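CELL division protein FTSZ (Haloferax volcanii, PDB 4B46) binds and hydrolyses GTP as a tubulin-like cytoskeletal protein that controls archaeal cell shape and is needed to form rod-shaped, efficiently swimming cells. Local coordinates at residues D71-L74 and G75-A79; L358-V361 and A362-Q366; F154-F157 and V158-D162. All blocks are in the same frame, centred on the assembly; numbering follows the deposited sequence.

Interaction 1. Residues D71-L74 and G75-A79; sequences DNEL and GAEIA
Leu74, in the first turn of helix 72-81, meets Glu77 and Ile78 of the next turn. Its methyl CD1 lies 4.2 Å from Ile78 CG2, the two branched side chains slanting past one another, while Glu77 OE1 comes within 4.0 Å of the same Leu74 CD1, the acid chain crossing the leucine at about a right angle. Leu74 has CG anti to the backbone N (chi1 175°), which sets CD1 toward both partners. Glu77 runs extended beyond CG, with CG 3.5 Å from Glu73 O, and OE1 makes a salt bridge to Arg62. That partner probably offsets the like charge of Glu73, whose OE2 stands 4.5 Å from Glu77 OE2. With an alanine here in place of Glu77, Arg62 is likely to lose its carboxylate mate and the flank of Leu74 to be uncovered. Beneath these side chains, Ile78 N donates to Leu74 O at 2.9 Å. Asp71, the N-cap, suits its place because OD1 accepts from Leu74 N at 3.1 Å, met from above the carboxylate plane. Asn72 instead reaches Ser113 on helix 111-126, beside the GTP-binding Gly110, whereas Leu74 and Ile78 pack on Val68 and helix 60-63.

Interaction 2. Residues L358-V361 and A362-Q366; sequences LQQV and AIEAQ
Gln360 and Glu364, one turn apart on helix 353-366, make the polar side-chain contact here. Gln360 NE2 gives Glu364 OE2 a weak hydrogen bond, 3.5 Å long with an N-H...O angle of 143°, and the amide and carboxylate planes are turned 57° apart, so the two groups do not lie flat together. The glutamine chain bends at chi2 (71°) and turns its amide forward along the helix toward Glu364, whereas Glu364 stays extended beyond CG. Aliphatic carbon contributes as well: Gln360 CG is 3.6 Å from Glu364 OE2. Long, flexible polar chains suit this exposed face.

The backbone bonds are regular i to i+4 links. Ala362 N reaches Leu358 O at 2.8 Å, and Glu364 N reaches Gln360 O at 3.0 Å; Ile363 and Ala365 bond likewise to Gln359 and Val361.

Packing within the turn is mostly of side-chain carbon against carbonyl oxygen. Ile363 CG1 sits 3.3 Å from Gln359 O, and Ala362 CB 3.5 Å from Leu358 O. The small or beta-branched residues Val361 and Ala365 suit the opposing helix, where Val361 meets Ala151, and Ala365 meets Leu148 and Arg152. Such a helix is broadly amphipathic, with Leu358, Val361, Ala362 and Ala365 on the inner side, Gln360 and Glu364 outside and Ile363 an exposed exception; it is the last modelled helix of the CetZ C-terminal domain, laid against helix 144-160 of the GTPase domain.

Interaction 3. Residues F154-F157 and V158-D162; sequences FQTF and VREVD
Phe157 and Val161 form the tight side of this turn, where helix 144-160 frays toward strand 163-168. Phe157 CE1 approaches Val161 CG1 to 3.5 Å, the methyl coming obliquely to the ring. Phe154 adds a second aromatic contact: Val158 CB lies over one face of its ring, offset toward the rim, 4.3 Å from Phe154 CZ. Aromatic and beta-branched apolar residues suit these places, since Phe154, Phe157 and Val158 pack on Leu164, and Phe157 and Val161 meet helix 111-126. The looser side, with Arg159 and Thr156, is polar and faces solvent. Arg159, held extended from CG to NE, lies alongside Gln155, its guanidinium plane 44° from the Gln155 amide. Its NH1 donates closely to Gln155 O at 2.7 Å, with the acceptor near the guanidinium edge but 22° out of plane. Toward the end of the helix the backbone bonding loosens: Val158 N donates to Phe154 O at 3.0 Å, but Arg159 N bonds weakly to Thr156 O, Glu160 N turns to Phe157 O, and Val161 N bonds only weakly to the same oxygen. Gln155 O thus gains a side-chain donor instead, whose positive charge probably interacts favourably with the partial negative charge of the helix C terminus.

Every contact joins adjacent segments, so each closes a single helical turn rather than a long loop, and the three follow in series without nesting or crossing. First comes interaction 1, at the start of helix 72-81. Interaction 3 follows at the end of helix 144-160, within the beta-alpha-beta unit of strands 131-137 and 163-168; both lie in the GTPase domain, with nearest atoms about 7 Å apart. Interaction 2, on helix 353-366, comes last. Interactions 2 and 3 touch, Gln359 CG lying 3.3 Å from Gln155 OE1, and so tie the C-terminal domain to the GTPase domain. Helix 111-126 neighbours both interactions 1 and 3.

Interaction 1. Residues D71-L74 and G75-A79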
ATOM      1  N   ASP A  71     -10.582  -2.013 -19.457  1.00 21.41           N
ATOM      2  CA  ASP A  71     -12.022  -2.087 -19.288  1.00 16.72           C
ATOM      3  C   ASP A  71     -12.262  -2.550 -17.859  1.00 19.53           C
ATOM      4  O   ASP A  71     -12.341  -3.750 -17.588  1.00 18.89           O
ATOM      5  CB  ASP A  71     -12.595  -3.103 -20.281  1.00 18.77           C
ATOM      6  CG  ASP A  71     -14.116  -3.122 -20.308  1.00 27.36           C
ATOM      7  OD1 ASP A  71     -14.757  -2.648 -19.344  1.00 25.88           O
ATOM      8  OD2 ASP A  71     -14.671  -3.635 -21.308  1.00 28.20           O
ATOM      9  N   ASN A  72     -12.364  -1.606 -16.937  1.00 22.03           N
ATOM     10  CA  ASN A  72     -12.485  -1.999 -15.543  1.00 20.50           C
ATOM     11  C   ASN A  72     -13.877  -2.532 -15.197  1.00 20.49           C
ATOM     12  O   ASN A  72     -14.030  -3.314 -14.262  1.00 18.70           O
ATOM     13  CB  ASN A  72     -11.968  -0.915 -14.585  1.00 19.50           C
ATOM     14  CG  ASN A  72     -12.831   0.328 -14.554  1.00 18.58           C
ATOM     15  OD1 ASN A  72     -13.713   0.512 -15.378  1.00 23.87           O
ATOM     16  ND2 ASN A  72     -12.549   1.213 -13.597  1.00 25.38           N
ATOM     17  N   GLU A  73     -14.877  -2.159 -15.988  1.00 18.70           N
ATOM     18  CA  GLU A  73     -16.213  -2.712 -15.802  1.00 19.93           C
ATOM     19  C   GLU A  73     -16.193  -4.220 -16.051  1.00 25.72           C
ATOM     20  O   GLU A  73     -16.777  -5.000 -15.288  1.00 20.19           O
ATOM     21  CB  GLU A  73     -17.199  -2.027 -16.746  1.00 31.36           C
ATOM     22  CG  GLU A  73     -18.654  -2.400 -16.520  1.00 48.44           C
ATOM     23  CD  GLU A  73     -19.601  -1.545 -17.353  1.00 65.45           C
ATOM     24  OE1 GLU A  73     -19.670  -0.319 -17.113  1.00 71.48           O
ATOM     25  OE2 GLU A  73     -20.275  -2.096 -18.249  1.00 71.30           O
ATOM     26  N   LEU A  74     -15.502  -4.625 -17.113  1.00 22.13           N
ATOM     27  CA  LEU A  74     -15.318  -6.038 -17.424  1.00 23.27           C
ATOM     28  C   LEU A  74     -14.430  -6.693 -16.370  1.00 25.85           C
ATOM     29  O   LEU A  74     -14.651  -7.848 -16.003  1.00 16.89           O
ATOM     30  CB  LEU A  74     -14.733  -6.221 -18.832  1.00 20.89           C
ATOM     31  CG  LEU A  74     -14.374  -7.645 -19.279  1.00 23.40           C
ATOM     32  CD1 LEU A  74     -15.597  -8.572 -19.277  1.00 18.99           C
ATOM     33  CD2 LEU A  74     -13.724  -7.621 -20.661  1.00 18.73           C
ATOM     34  N   GLY A  75     -13.440  -5.946 -15.876  1.00 19.50           N
ATOM     35  CA  GLY A  75     -12.577  -6.420 -14.800  1.00 15.26           C
ATOM     36  C   GLY A  75     -13.365  -6.763 -13.549  1.00 21.57           C
ATOM     37  O   GLY A  75     -13.101  -7.768 -12.884  1.00 20.04           O
ATOM     38  N   ALA A  76     -14.346  -5.928 -13.226  1.00 15.31           N
ATOM     39  CA  ALA A  76     -15.205  -6.192 -12.085  1.00 17.19           C
ATOM     40  C   ALA A  76     -16.095  -7.421 -12.332  1.00 19.18           C
ATOM     41  O   ALA A  76     -16.315  -8.227 -11.434  1.00 20.71           O
ATOM     42  CB  ALA A  76     -16.059  -4.968 -11.765  1.00 16.07           C
ATOM     43  N   GLU A  77     -16.612  -7.555 -13.545  1.00 17.80           N
ATOM     44  CA  GLU A  77     -17.468  -8.693 -13.874  1.00 21.54           C
ATOM     45  C   GLU A  77     -16.727 -10.028 -13.790  1.00 23.34           C
ATOM     46  O   GLU A  77     -17.263 -11.009 -13.257  1.00 19.93           O
ATOM     47  CB  GLU A  77     -18.104  -8.510 -15.263  1.00 20.25           C
ATOM     48  CG  GLU A  77     -19.247  -7.505 -15.275  1.00 23.89           C
ATOM     49  CD  GLU A  77     -19.687  -7.131 -16.687  1.00 39.46           C
ATOM     50  OE1 GLU A  77     -19.109  -7.666 -17.655  1.00 38.08           O
ATOM     51  OE2 GLU A  77     -20.607  -6.300 -16.826  1.00 44.76           O
ATOM     52  N   ILE A  78     -15.496 -10.079 -14.295  1.00 17.37           N
ATOM     53  CA  ILE A  78     -14.760 -11.346 -14.246  1.00 19.49           C
ATOM     54  C   ILE A  78     -14.344 -11.696 -12.828  1.00 20.10           C
ATOM     55  O   ILE A  78     -14.346 -12.869 -12.451  1.00 19.64           O
ATOM     56  CB  ILE A  78     -13.533 -11.403 -15.193  1.00 20.44           C
ATOM     57  CG1 ILE A  78     -12.542 -10.285 -14.881  1.00 25.64           C
ATOM     58  CG2 ILE A  78     -13.981 -11.375 -16.673  1.00 21.27           C
ATOM     59  CD1 ILE A  78     -11.186 -10.468 -15.551  1.00 27.19           C
ATOM     60  N   ALA A  79     -13.999 -10.684 -12.033  1.00 18.55           N
ATOM     61  CA  ALA A  79     -13.683 -10.922 -10.632  1.00 16.88           C
ATOM     62  C   ALA A  79     -14.887 -11.498  -9.892  1.00 17.92           C
ATOM     63  O   ALA A  79     -14.746 -12.384  -9.042  1.00 20.44           O
ATOM     64  CB  ALA A  79     -13.189  -9.621  -9.949  1.00 15.27           C
TER

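Interaction 2. Residues L358-V361 and A362-Q366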
ATOM      1  N   LEU A 358     -10.377  13.306  -8.398  1.00 20.74           N
ATOM      2  CA  LEU A 358     -10.946  12.034  -8.807  1.00 21.82           C
ATOM      3  C   LEU A 358     -12.456  12.007  -8.586  1.00 30.21           C
ATOM      4  O   LEU A 358     -13.208  11.575  -9.462  1.00 27.83           O
ATOM      5  CB  LEU A 358     -10.275  10.879  -8.067  1.00 16.62           C
ATOM      6  CG  LEU A 358      -8.808  10.639  -8.416  1.00 23.16           C
ATOM      7  CD1 LEU A 358      -8.284   9.443  -7.624  1.00 22.62           C
ATOM      8  CD2 LEU A 358      -8.633  10.415  -9.906  1.00 26.28           C
ATOM      9  N   GLN A 359     -12.900  12.479  -7.424  1.00 22.05           N
ATOM     10  CA  GLN A 359     -14.331  12.587  -7.161  1.00 27.52           C
ATOM     11  C   GLN A 359     -15.037  13.426  -8.232  1.00 32.96           C
ATOM     12  O   GLN A 359     -16.100  13.044  -8.728  1.00 30.24           O
ATOM     13  CB  GLN A 359     -14.592  13.136  -5.751  1.00 29.21           C
ATOM     14  CG  GLN A 359     -14.089  12.200  -4.653  1.00 34.72           C
ATOM     15  CD  GLN A 359     -14.178  12.788  -3.248  1.00 38.92           C
ATOM     16  OE1 GLN A 359     -14.231  14.008  -3.060  1.00 34.44           O
ATOM     17  NE2 GLN A 359     -14.186  11.912  -2.250  1.00 33.48           N
ATOM     18  N   GLN A 360     -14.436  14.556  -8.599  1.00 29.06           N
ATOM     19  CA  GLN A 360     -14.996  15.415  -9.633  1.00 29.13           C
ATOM     20  C   GLN A 360     -15.020  14.703 -10.994  1.00 31.67           C
ATOM     21  O   GLN A 360     -16.006  14.783 -11.730  1.00 31.55           O
ATOM     22  CB  GLN A 360     -14.207  16.720  -9.736  1.00 30.50           C
ATOM     23  CG  GLN A 360     -14.844  17.762 -10.631  1.00 40.31           C
ATOM     24  CD  GLN A 360     -16.087  18.363 -10.017  1.00 47.68           C
ATOM     25  OE1 GLN A 360     -16.081  18.765  -8.855  1.00 47.27           O
ATOM     26  NE2 GLN A 360     -17.168  18.411 -10.787  1.00 50.70           N
ATOM     27  N   VAL A 361     -13.926  14.021 -11.322  1.00 23.77           N
ATOM     28  CA  VAL A 361     -13.844  13.230 -12.546  1.00 24.73           C
ATOM     29  C   VAL A 361     -14.957  12.179 -12.615  1.00 28.29           C
ATOM     30  O   VAL A 361     -15.647  12.064 -13.627  1.00 31.40           O
ATOM     31  CB  VAL A 361     -12.468  12.540 -12.673  1.00 21.37           C
ATOM     32  CG1 VAL A 361     -12.501  11.468 -13.760  1.00 24.44           C
ATOM     33  CG2 VAL A 361     -11.391  13.567 -12.971  1.00 23.92           C
ATOM     34  N   ALA A 362     -15.135  11.427 -11.534  1.00 25.52           N
ATOM     35  CA  ALA A 362     -16.171  10.400 -11.479  1.00 30.72           C
ATOM     36  C   ALA A 362     -17.578  10.991 -11.592  1.00 39.48           C
ATOM     37  O   ALA A 362     -18.432  10.457 -12.299  1.00 42.33           O
ATOM     38  CB  ALA A 362     -16.039   9.598 -10.207  1.00 25.66           C
ATOM     39  N   ILE A 363     -17.806  12.097 -10.892  1.00 40.57           N
ATOM     40  CA  ILE A 363     -19.102  12.768 -10.894  1.00 40.23           C
ATOM     41  C   ILE A 363     -19.502  13.269 -12.280  1.00 41.55           C
ATOM     42  O   ILE A 363     -20.644  13.080 -12.706  1.00 41.66           O
ATOM     43  CB  ILE A 363     -19.129  13.932  -9.876  1.00 43.82           C
ATOM     44  CG1 ILE A 363     -19.330  13.393  -8.461  1.00 48.57           C
ATOM     45  CG2 ILE A 363     -20.231  14.932 -10.209  1.00 44.32           C
ATOM     46  CD1 ILE A 363     -19.371  14.480  -7.401  1.00 52.77           C
ATOM     47  N   GLU A 364     -18.565  13.905 -12.981  1.00 36.48           N
ATOM     48  CA  GLU A 364     -18.822  14.416 -14.321  1.00 43.93           C
ATOM     49  C   GLU A 364     -19.165  13.292 -15.297  1.00 43.42           C
ATOM     50  O   GLU A 364     -20.044  13.446 -16.142  1.00 44.25           O
ATOM     51  CB  GLU A 364     -17.628  15.223 -14.838  1.00 48.79           C
ATOM     52  CG  GLU A 364     -17.433  16.557 -14.142  1.00 55.89           C
ATOM     53  CD  GLU A 364     -16.140  17.243 -14.544  1.00 61.09           C
ATOM     54  OE1 GLU A 364     -15.414  16.698 -15.407  1.00 62.49           O
ATOM     55  OE2 GLU A 364     -15.846  18.325 -13.990  1.00 59.95           O
ATOM     56  N   ALA A 365     -18.474  12.163 -15.174  1.00 41.81           N
ATOM     57  CA  ALA A 365     -18.711  11.035 -16.068  1.00 44.15           C
ATOM     58  C   ALA A 365     -20.045  10.345 -15.792  1.00 45.96           C
ATOM     59  O   ALA A 365     -20.579   9.656 -16.657  1.00 47.73           O
ATOM     60  CB  ALA A 365     -17.575  10.040 -15.993  1.00 36.88           C
ATOM     61  N   GLN A 366     -20.575  10.515 -14.585  1.00 46.42           N
ATOM     62  CA  GLN A 366     -21.911  10.022 -14.274  1.00 48.58           C
ATOM     63  C   GLN A 366     -22.944  10.874 -14.988  1.00 57.47           C
ATOM     64  O   GLN A 366     -23.796  10.361 -15.711  1.00 60.92           O
ATOM     65  CB  GLN A 366     -22.165  10.030 -12.758  1.00 54.06           C
ATOM     66  CG  GLN A 366     -21.846   8.723 -12.054  1.00 60.55           C
ATOM     67  CD  GLN A 366     -22.426   8.650 -10.648  1.00 71.36           C
ATOM     68  OE1 GLN A 366     -21.693   8.686  -9.658  1.00 78.58           O
ATOM     69  NE2 GLN A 366     -23.746   8.536 -10.556  1.00 73.38           N
TER

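Interaction 3. Residues F154-F157 and V158-D162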
ATOM      1  N   PHE A 154     -11.369   4.052  -7.282  1.00 17.03           N
ATOM      2  CA  PHE A 154     -11.143   4.631  -5.959  1.00 15.63           C
ATOM      3  C   PHE A 154     -12.439   4.715  -5.146  1.00 17.16           C
ATOM      4  O   PHE A 154     -12.465   4.340  -3.977  1.00 17.89           O
ATOM      5  CB  PHE A 154     -10.485   6.019  -6.044  1.00 16.43           C
ATOM      6  CG  PHE A 154     -10.451   6.739  -4.715  1.00 19.07           C
ATOM      7  CD1 PHE A 154      -9.423   6.513  -3.819  1.00 22.99           C
ATOM      8  CD2 PHE A 154     -11.475   7.605  -4.350  1.00 23.28           C
ATOM      9  CE1 PHE A 154      -9.402   7.151  -2.575  1.00 19.82           C
ATOM     10  CE2 PHE A 154     -11.461   8.247  -3.111  1.00 24.27           C
ATOM     11  CZ  PHE A 154     -10.426   8.013  -2.226  1.00 20.85           C
ATOM     12  N   GLN A 155     -13.506   5.209  -5.772  1.00 21.40           N
ATOM     13  CA  GLN A 155     -14.792   5.371  -5.097  1.00 20.96           C
ATOM     14  C   GLN A 155     -15.251   4.056  -4.480  1.00 23.95           C
ATOM     15  O   GLN A 155     -15.725   4.031  -3.349  1.00 25.41           O
ATOM     16  CB  GLN A 155     -15.870   5.855  -6.072  1.00 22.85           C
ATOM     17  CG  GLN A 155     -15.587   7.188  -6.735  1.00 49.04           C
ATOM     18  CD  GLN A 155     -15.827   8.365  -5.813  1.00 67.35           C
ATOM     19  OE1 GLN A 155     -14.892   9.064  -5.424  1.00 73.23           O
ATOM     20  NE2 GLN A 155     -17.088   8.594  -5.463  1.00 75.57           N
ATOM     21  N   THR A 156     -15.099   2.969  -5.228  1.00 19.84           N
ATOM     22  CA  THR A 156     -15.586   1.667  -4.774  1.00 18.05           C
ATOM     23  C   THR A 156     -14.615   1.031  -3.797  1.00 16.52           C
ATOM     24  O   THR A 156     -15.017   0.522  -2.749  1.00 20.43           O
ATOM     25  CB  THR A 156     -15.800   0.701  -5.957  1.00 21.67           C
ATOM     26  OG1 THR A 156     -16.589   1.349  -6.953  1.00 29.30           O
ATOM     27  CG2 THR A 156     -16.525  -0.569  -5.495  1.00 19.49           C
ATOM     28  N   PHE A 157     -13.333   1.053  -4.153  1.00 13.67           N
ATOM     29  CA  PHE A 157     -12.283   0.437  -3.330  1.00 16.04           C
ATOM     30  C   PHE A 157     -12.266   0.990  -1.894  1.00 22.46           C
ATOM     31  O   PHE A 157     -12.160   0.230  -0.923  1.00 18.10           O
ATOM     32  CB  PHE A 157     -10.923   0.687  -3.989  1.00 13.85           C
ATOM     33  CG  PHE A 157      -9.861  -0.312  -3.628  1.00 13.23           C
ATOM     34  CD1 PHE A 157     -10.156  -1.434  -2.871  1.00 16.57           C
ATOM     35  CD2 PHE A 157      -8.566  -0.139  -4.080  1.00 15.61           C
ATOM     36  CE1 PHE A 157      -9.168  -2.359  -2.555  1.00 16.20           C
ATOM     37  CE2 PHE A 157      -7.572  -1.054  -3.763  1.00 21.13           C
ATOM     38  CZ  PHE A 157      -7.878  -2.167  -2.990  1.00 15.55           C
ATOM     39  N   VAL A 158     -12.366   2.313  -1.764  1.00 16.41           N
ATOM     40  CA  VAL A 158     -12.253   2.949  -0.454  1.00 16.01           C
ATOM     41  C   VAL A 158     -13.407   2.515   0.445  1.00 18.65           C
ATOM     42  O   VAL A 158     -13.263   2.424   1.663  1.00 20.06           O
ATOM     43  CB  VAL A 158     -12.156   4.501  -0.564  1.00 15.57           C
ATOM     44  CG1 VAL A 158     -13.501   5.106  -0.917  1.00 14.70           C
ATOM     45  CG2 VAL A 158     -11.618   5.108   0.734  1.00 20.55           C
ATOM     46  N   ARG A 159     -14.544   2.207  -0.168  1.00 15.68           N
ATOM     47  CA  ARG A 159     -15.722   1.797   0.577  1.00 19.82           C
ATOM     48  C   ARG A 159     -15.699   0.324   0.983  1.00 22.71           C
ATOM     49  O   ARG A 159     -16.449  -0.085   1.868  1.00 21.10           O
ATOM     50  CB  ARG A 159     -16.991   2.111  -0.224  1.00 25.14           C
ATOM     51  CG  ARG A 159     -17.384   3.585  -0.191  1.00 34.70           C
ATOM     52  CD  ARG A 159     -18.304   3.943  -1.349  1.00 46.23           C
ATOM     53  NE  ARG A 159     -18.730   5.344  -1.330  1.00 55.02           N
ATOM     54  CZ  ARG A 159     -17.976   6.375  -1.713  1.00 50.61           C
ATOM     55  NH1 ARG A 159     -16.734   6.182  -2.134  1.00 40.68           N
ATOM     56  NH2 ARG A 159     -18.466   7.609  -1.663  1.00 54.52           N
ATOM     57  N   GLU A 160     -14.839  -0.472   0.352  1.00 20.59           N
ATOM     58  CA  GLU A 160     -14.843  -1.925   0.594  1.00 21.73           C
ATOM     59  C   GLU A 160     -13.711  -2.425   1.475  1.00 24.96           C
ATOM     60  O   GLU A 160     -13.686  -3.595   1.835  1.00 22.99           O
ATOM     61  CB  GLU A 160     -14.801  -2.701  -0.729  1.00 19.09           C
ATOM     62  CG  GLU A 160     -15.953  -2.398  -1.689  1.00 22.53           C
ATOM     63  CD  GLU A 160     -17.325  -2.705  -1.116  1.00 24.09           C
ATOM     64  OE1 GLU A 160     -17.429  -3.429  -0.103  1.00 25.43           O
ATOM     65  OE2 GLU A 160     -18.312  -2.216  -1.692  1.00 34.35           O
ATOM     66  N   VAL A 161     -12.760  -1.557   1.797  1.00 17.26           N
ATOM     67  CA  VAL A 161     -11.673  -1.931   2.699  1.00 19.28           C
ATOM     68  C   VAL A 161     -11.813  -1.251   4.060  1.00 18.74           C
ATOM     69  O   VAL A 161     -12.521  -0.252   4.198  1.00 19.71           O
ATOM     70  CB  VAL A 161     -10.307  -1.561   2.114  1.00 17.46           C
ATOM     71  CG1 VAL A 161     -10.003  -2.425   0.891  1.00 18.09           C
ATOM     72  CG2 VAL A 161     -10.256  -0.070   1.755  1.00 13.42           C
ATOM     73  N   ASP A 162     -11.120  -1.770   5.064  1.00 13.83           N
ATOM     74  CA  ASP A 162     -11.087  -1.085   6.363  1.00 19.43           C
ATOM     75  C   ASP A 162     -10.293   0.223   6.302  1.00 17.20           C
ATOM     76  O   ASP A 162     -10.538   1.144   7.075  1.00 17.81           O
ATOM     77  CB  ASP A 162     -10.549  -2.016   7.442  1.00 18.08           C
ATOM     78  CG  ASP A 162     -11.435  -3.238   7.625  1.00 22.82           C
ATOM     79  OD1 ASP A 162     -12.633  -3.050   7.904  1.00 28.68           O
ATOM     80  OD2 ASP A 162     -10.951  -4.371   7.439  1.00 22.58           O
TER